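Alpha-glucosidase ([Eubacterium] rectale, PDB 6PNR) probably hydrolyses the alpha-glycosidic bond of sulfoquinovosides, the glycosides of the sulfonated sugar found in sulfolipid, as a member of glycoside hydrolase family 31. Local coordinates at residues Ala214-Tyr217 / Leu218-Leu221; Ala555-Thr558 / Lys559-Val562; Val572-Leu576 / Phe577-Glu581. All coordinates share one frame; numbering follows the deposited sequence.

Contact 1: Ala214-Tyr217 / Leu218-Leu221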
# COMPACT_ATOMS: atom_id res chain seq x y z
N ALA A 214 -18.48 -33.69 -4.25
CA ALA A 214 -18.05 -34.97 -4.81
C ALA A 214 -17.25 -35.71 -3.75
O ALA A 214 -16.71 -35.12 -2.81
CB ALA A 214 -17.22 -34.79 -6.09
N ASP A 215 -17.17 -37.03 -3.93
CA ASP A 215 -16.54 -37.93 -2.97
C ASP A 215 -15.01 -37.81 -2.99
O ASP A 215 -14.36 -38.05 -1.96
CB ASP A 215 -16.96 -39.36 -3.28
CG ASP A 215 -16.36 -40.38 -2.33
OD1 ASP A 215 -16.17 -40.04 -1.14
OD2 ASP A 215 -16.08 -41.52 -2.77
N THR A 216 -14.42 -37.46 -4.14
CA THR A 216 -12.98 -37.37 -4.30
C THR A 216 -12.63 -36.13 -5.11
O THR A 216 -13.47 -35.59 -5.84
CB THR A 216 -12.41 -38.61 -5.01
OG1 THR A 216 -12.91 -38.66 -6.35
CG2 THR A 216 -12.80 -39.90 -4.28
N TYR A 217 -11.38 -35.68 -4.99
CA TYR A 217 -10.96 -34.53 -5.78
C TYR A 217 -10.94 -34.85 -7.27
O TYR A 217 -11.22 -33.98 -8.09
CB TYR A 217 -9.59 -34.02 -5.32
CG TYR A 217 -9.68 -33.34 -3.99
CD1 TYR A 217 -10.32 -32.11 -3.88
CD2 TYR A 217 -9.19 -33.95 -2.85
CE1 TYR A 217 -10.46 -31.50 -2.66
CE2 TYR A 217 -9.31 -33.34 -1.62
CZ TYR A 217 -9.95 -32.11 -1.53
OH TYR A 217 -10.09 -31.49 -0.32
N LEU A 218 -10.62 -36.10 -7.63
CA LEU A 218 -10.70 -36.51 -9.02
C LEU A 218 -12.11 -36.35 -9.55
O LEU A 218 -12.31 -35.83 -10.65
CB LEU A 218 -10.23 -37.96 -9.18
CG LEU A 218 -8.74 -38.22 -8.96
CD1 LEU A 218 -8.47 -39.71 -8.84
CD2 LEU A 218 -7.94 -37.63 -10.11
N LYS A 219 -13.12 -36.78 -8.78
CA LYS A 219 -14.50 -36.62 -9.23
C LYS A 219 -14.95 -35.17 -9.18
O LYS A 219 -15.76 -34.74 -10.01
CB LYS A 219 -15.44 -37.50 -8.39
CG LYS A 219 -15.33 -39.00 -8.69
CD LYS A 219 -16.26 -39.83 -7.79
CE LYS A 219 -15.92 -41.31 -7.85
NZ LYS A 219 -16.67 -42.08 -6.80
N LEU A 220 -14.45 -34.40 -8.22
CA LEU A 220 -14.74 -32.98 -8.23
C LEU A 220 -14.25 -32.32 -9.52
O LEU A 220 -14.96 -31.50 -10.11
CB LEU A 220 -14.11 -32.30 -7.01
CG LEU A 220 -14.73 -30.96 -6.68
CD1 LEU A 220 -16.18 -31.13 -6.29
CD2 LEU A 220 -13.95 -30.34 -5.56
N LEU A 221 -13.04 -32.68 -9.98
CA LEU A 221 -12.55 -32.10 -11.23
C LEU A 221 -13.37 -32.57 -12.42
O LEU A 221 -13.56 -31.81 -13.38
CB LEU A 221 -11.07 -32.45 -11.42
CG LEU A 221 -10.06 -31.37 -11.00
CD1 LEU A 221 -10.26 -30.12 -11.86
CD2 LEU A 221 -10.20 -31.03 -9.53

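Contact 2: Ala555-Thr558 / Lys559-Val562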
# COMPACT_ATOMS: atom_id res chain seq x y z
N ALA A 555 6.88 -39.06 -23.77
CA ALA A 555 5.65 -38.78 -24.52
C ALA A 555 4.59 -39.88 -24.46
O ALA A 555 3.40 -39.53 -24.37
CB ALA A 555 6.00 -38.50 -25.99
N PRO A 556 4.92 -41.17 -24.56
CA PRO A 556 3.84 -42.17 -24.46
C PRO A 556 3.08 -42.07 -23.15
O PRO A 556 1.87 -42.29 -23.14
CB PRO A 556 4.59 -43.51 -24.57
CG PRO A 556 5.83 -43.18 -25.33
CD PRO A 556 6.21 -41.79 -24.92
N TYR A 557 3.75 -41.71 -22.05
CA TYR A 557 3.08 -41.47 -20.79
C TYR A 557 2.33 -40.14 -20.81
O TYR A 557 1.15 -40.07 -20.44
CB TYR A 557 4.11 -41.50 -19.65
CG TYR A 557 3.56 -41.13 -18.28
CD1 TYR A 557 2.57 -41.90 -17.68
CD2 TYR A 557 4.04 -40.02 -17.59
CE1 TYR A 557 2.06 -41.57 -16.41
CE2 TYR A 557 3.54 -39.67 -16.33
CZ TYR A 557 2.55 -40.44 -15.75
OH TYR A 557 2.06 -40.10 -14.51
N THR A 558 3.00 -39.07 -21.26
CA THR A 558 2.40 -37.74 -21.27
C THR A 558 1.15 -37.69 -22.12
O THR A 558 0.17 -37.03 -21.76
CB THR A 558 3.42 -36.72 -21.78
OG1 THR A 558 4.64 -36.86 -21.03
CG2 THR A 558 2.87 -35.30 -21.63
N LYS A 559 1.15 -38.40 -23.25
CA LYS A 559 -0.03 -38.47 -24.10
C LYS A 559 -1.22 -39.06 -23.35
O LYS A 559 -2.35 -38.59 -23.52
CB LYS A 559 0.25 -39.31 -25.34
CG LYS A 559 0.87 -38.58 -26.52
CD LYS A 559 1.39 -39.61 -27.54
CE LYS A 559 2.02 -38.95 -28.74
NZ LYS A 559 2.75 -39.94 -29.58
N THR A 560 -1.00 -40.10 -22.53
CA THR A 560 -2.12 -40.65 -21.78
C THR A 560 -2.65 -39.65 -20.76
O THR A 560 -3.85 -39.67 -20.44
CB THR A 560 -1.75 -41.98 -21.10
OG1 THR A 560 -0.83 -41.75 -20.03
CG2 THR A 560 -1.13 -42.97 -22.09
N LEU A 561 -1.78 -38.77 -20.24
CA LEU A 561 -2.23 -37.75 -19.30
C LEU A 561 -3.05 -36.67 -20.01
O LEU A 561 -4.08 -36.22 -19.49
CB LEU A 561 -1.04 -37.10 -18.59
CG LEU A 561 -0.06 -38.02 -17.87
CD1 LEU A 561 0.87 -37.19 -17.01
CD2 LEU A 561 -0.78 -39.07 -17.02
N VAL A 562 -2.59 -36.23 -21.17
CA VAL A 562 -3.36 -35.23 -21.92
C VAL A 562 -4.70 -35.82 -22.35
O VAL A 562 -5.74 -35.15 -22.32
CB VAL A 562 -2.53 -34.72 -23.12
CG1 VAL A 562 -3.34 -33.75 -23.94
CG2 VAL A 562 -1.22 -34.06 -22.62

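Contact 3: Val572-Leu576 / Phe577-Glu581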
# COMPACT_ATOMS: atom_id res chain seq x y z
N VAL A 572 -2.98 -32.38 -15.96
CA VAL A 572 -1.69 -33.05 -16.12
C VAL A 572 -0.83 -32.86 -14.88
O VAL A 572 -0.19 -33.80 -14.39
CB VAL A 572 -0.99 -32.57 -17.39
CG1 VAL A 572 0.40 -33.19 -17.49
CG2 VAL A 572 -1.81 -32.93 -18.63
N GLN A 573 -0.79 -31.64 -14.34
CA GLN A 573 -0.02 -31.32 -13.14
C GLN A 573 -1.01 -31.22 -11.99
O GLN A 573 -1.83 -30.30 -11.97
CB GLN A 573 0.78 -30.02 -13.31
CG GLN A 573 1.80 -30.10 -14.45
CD GLN A 573 2.59 -28.81 -14.63
OE1 GLN A 573 2.44 -28.12 -15.64
NE2 GLN A 573 3.43 -28.48 -13.67
N ARG A 574 -0.92 -32.15 -11.04
CA ARG A 574 -1.89 -32.37 -9.98
C ARG A 574 -1.30 -32.10 -8.61
O ARG A 574 -0.11 -32.37 -8.37
CB ARG A 574 -2.39 -33.83 -10.00
CG ARG A 574 -2.77 -34.28 -11.39
CD ARG A 574 -3.12 -35.75 -11.48
NE ARG A 574 -3.37 -36.11 -12.88
CZ ARG A 574 -3.75 -37.31 -13.30
NH1 ARG A 574 -3.94 -38.29 -12.42
NH2 ARG A 574 -3.92 -37.53 -14.60
N PRO A 575 -2.09 -31.58 -7.68
CA PRO A 575 -1.60 -31.41 -6.32
C PRO A 575 -1.48 -32.76 -5.63
O PRO A 575 -2.17 -33.73 -5.98
CB PRO A 575 -2.67 -30.54 -5.66
CG PRO A 575 -3.91 -30.84 -6.41
CD PRO A 575 -3.49 -31.14 -7.83
N LEU A 576 -0.56 -32.84 -4.67
CA LEU A 576 -0.31 -34.14 -4.05
C LEU A 576 -1.58 -34.72 -3.43
O LEU A 576 -1.78 -35.94 -3.48
CB LEU A 576 0.80 -34.00 -3.01
CG LEU A 576 2.23 -34.34 -3.45
CD1 LEU A 576 2.68 -33.50 -4.66
CD2 LEU A 576 3.18 -34.13 -2.28
N PHE A 577 -2.45 -33.87 -2.89
CA PHE A 577 -3.65 -34.38 -2.23
C PHE A 577 -4.68 -34.91 -3.20
O PHE A 577 -5.68 -35.48 -2.75
CB PHE A 577 -4.27 -33.31 -1.32
CG PHE A 577 -4.73 -32.06 -2.04
CD1 PHE A 577 -5.93 -32.03 -2.72
CD2 PHE A 577 -3.96 -30.89 -2.00
CE1 PHE A 577 -6.37 -30.89 -3.36
CE2 PHE A 577 -4.40 -29.73 -2.65
CZ PHE A 577 -5.60 -29.73 -3.32
N MET A 578 -4.47 -34.77 -4.51
CA MET A 578 -5.43 -35.33 -5.46
C MET A 578 -5.37 -36.84 -5.48
O MET A 578 -6.37 -37.49 -5.82
CB MET A 578 -5.18 -34.78 -6.86
CG MET A 578 -6.20 -35.24 -7.88
SD MET A 578 -6.15 -34.27 -9.39
CE MET A 578 -7.11 -32.83 -8.90
N HIS A 579 -4.23 -37.43 -5.12
CA HIS A 579 -4.10 -38.88 -5.08
C HIS A 579 -3.73 -39.41 -3.71
O HIS A 579 -3.64 -40.63 -3.53
CB HIS A 579 -3.06 -39.37 -6.10
CG HIS A 579 -3.48 -39.17 -7.52
ND1 HIS A 579 -4.54 -39.86 -8.08
CD2 HIS A 579 -2.98 -38.37 -8.49
CE1 HIS A 579 -4.67 -39.48 -9.34
NE2 HIS A 579 -3.75 -38.58 -9.61
N TYR A 580 -3.49 -38.53 -2.73
CA TYR A 580 -3.21 -38.92 -1.35
C TYR A 580 -4.06 -38.04 -0.44
O TYR A 580 -3.54 -37.16 0.24
CB TYR A 580 -1.72 -38.82 -1.05
CG TYR A 580 -0.90 -39.62 -2.03
CD1 TYR A 580 -0.75 -40.99 -1.88
CD2 TYR A 580 -0.32 -39.01 -3.14
CE1 TYR A 580 -0.01 -41.73 -2.77
CE2 TYR A 580 0.42 -39.75 -4.05
CZ TYR A 580 0.57 -41.11 -3.86
OH TYR A 580 1.29 -41.87 -4.76
N GLU A 581 -5.37 -38.29 -0.44
CA GLU A 581 -6.28 -37.36 0.23
C GLU A 581 -6.18 -37.41 1.75
O GLU A 581 -6.65 -36.48 2.41
CB GLU A 581 -7.72 -37.63 -0.18
CG GLU A 581 -7.96 -37.52 -1.66
CD GLU A 581 -9.42 -37.42 -2.00
OE1 GLU A 581 -10.23 -37.46 -1.05
OE2 GLU A 581 -9.76 -37.29 -3.20

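Contact 1: Ala214-Tyr217 / Leu218-Leu221
An N-cap opens helix 217-228: Thr216 stands immediately before the first turn and its hydroxyl receives the backbone N-H of Lys219, OG1 to N 3.1 Å, with an N-H...O angle of 160°. Turning OG1 into the space between the backbone N and the carbonyl carbon (chi1 65°) brings the oxygen round to face that N-H in the first turn. The same oxygen also lies against the aliphatic part of Lys219, whose CG passes 3.4 Å from Thr216 OG1 as the extended lysine chain runs obliquely across the threonine. Beyond it the lysine lies alongside Asp215, both pointing the same way; Lys219 NZ and Asp215 OD2 stay 4.1 Å apart, too far for a salt bridge, a distance at which the opposite charges may still attract weakly.

The cap marks the switch from strand 208-213 of the eight-stranded antiparallel sheet to the helix that follows it. Regular i to i+4 bonding starts at once, from Leu220 N to Thr216 O at 2.8 Å and from Leu221 N to Tyr217 O. Ala214, still extended, directs its methyl at the turn, where CB meets Leu220 N at 3.5 Å and Leu220 CD1 at 3.8 Å. The other methyl of Leu220, CD2, comes to 4.4 Å from CD1 of the Tyr217 ring. Tyr217 is buried, its ring edge-to-face with Phe577, and its backbone N is hydrogen-bonded by the carboxylate of Glu581.

Contact 2: Ala555-Thr558 / Lys559-Val562
One face of the Tyr557 ring is occupied by Leu561, one helical turn later: CG lies 4.1 Å above the ring plane, offset toward the rim, and both methyls lie over this same face, CD1 near CE2 and CD2 near CE1 and CZ. Leu561 CD1 touches Tyr557 CE2 at 3.7 Å, while CD2 makes an off-centre CH-pi contact, 4.2 Å from the centroid of the Tyr557 ring. The tyrosine reaches this position with CG anti to its own N (chi1 175°), which lets the leucine come over the ring. Further rings meet it edge-to-face, those of Phe654 and Phe658, and its hydroxyl is hydrogen-bonded with Phe595 O and Asp598 N.

The carbonyl of Tyr557 is gripped twice. Thr560 OG1 donates to Tyr557 O at 2.6 Å, in the carbonyl plane and on a lone pair, and Leu561 N reaches the same oxygen at 3.2 Å. The threonine hydroxyl is thus folded back on its own helix and satisfied there, while its methyl CG2 rests 3.3 Å from Pro556 O. Helix 538-568 is kinked here: Pro556 has no N-H to give, and the N of Tyr557 also lacks a bond to the turn before; just beyond, Lys559 N to Ala555 O (2.8 Å) continues the i to i+4 pattern. A buried aromatic-leucine pair spaced i to i+4, beside a threonine turned back onto the i-3 carbonyl, is an intrahelical arrangement of an alpha-helix, here facing strand 593-595 of the C-terminal sheet.

Contact 3: Val572-Leu576 / Phe577-Glu581
Pro575 and Phe577 form the compact end of this turn. CB of the proline sits over one face of the phenylalanine ring in a CH-pi contact, 3.9 Å from the centroid of the Phe577 ring, and CG reaches the rim at CZ. The ring is brought back over the proline because Phe577 CG lies between its backbone N and carbonyl carbon (chi1 62°). Tyr587 stacks on Phe577 as well, while Pro575 also packs on helix 469-481. The chain turns through Leu576 and Phe577 in a beta turn, closed by Met578 N to Pro575 O at 2.9 Å; the donor stands well above the carbonyl plane rather than on a lone pair.

The following turn is held more loosely. Leu576 O receives Tyr580 N and His579 N, both weak bonds, the first bent to 134°. On this partly exposed side lie His579 and Tyr580, whose hydroxyl is hydrogen-bonded with Asp619.

From strand 573-574 Arg574, extended from CG to NE, reaches across to His579. Its NH1 donates to His579 NE2 at 2.8 Å; NE2 lies in the guanidinium plane and NH1 close to the ring plane of His579, although the two planes are inclined by 35° to each other. Its aliphatic stem crosses Met578 at about a right angle, with SD 3.8 Å from Arg574 CB. A leucine in its place would probably leave His579 NE2 and the carboxylate of Glu564 without the arginine that now pairs with them and set the imidazole free to turn. Because NE2 accepts the guanidinium N-H, the imidazole is probably neutral with its proton on ND1, and the nearby positive charge, though partly balanced by Glu564, would probably disfavour protonation.

Following the chain from the N terminus, contact 1 caps the helix that leaves strand 208-213 of the N-terminal antiparallel sheet, contact 2 lies within helix 538-568 after the barrel strands, and contact 3 makes the turn that follows strand 573-574 in the C-terminal domain. All three are local and come in series, none nesting in or crossing another. Contacts 1 and 3 nevertheless meet in space: Leu218 and Leu221 pack on Met578, joining helix 217-228 to the C-terminal domain. Contact 2 reaches contact 3 through Leu561 and Val562 against Val572, where helix and strand succeed each other. Contacts 1 and 2 do not touch, their nearest atoms about 10 Å apart.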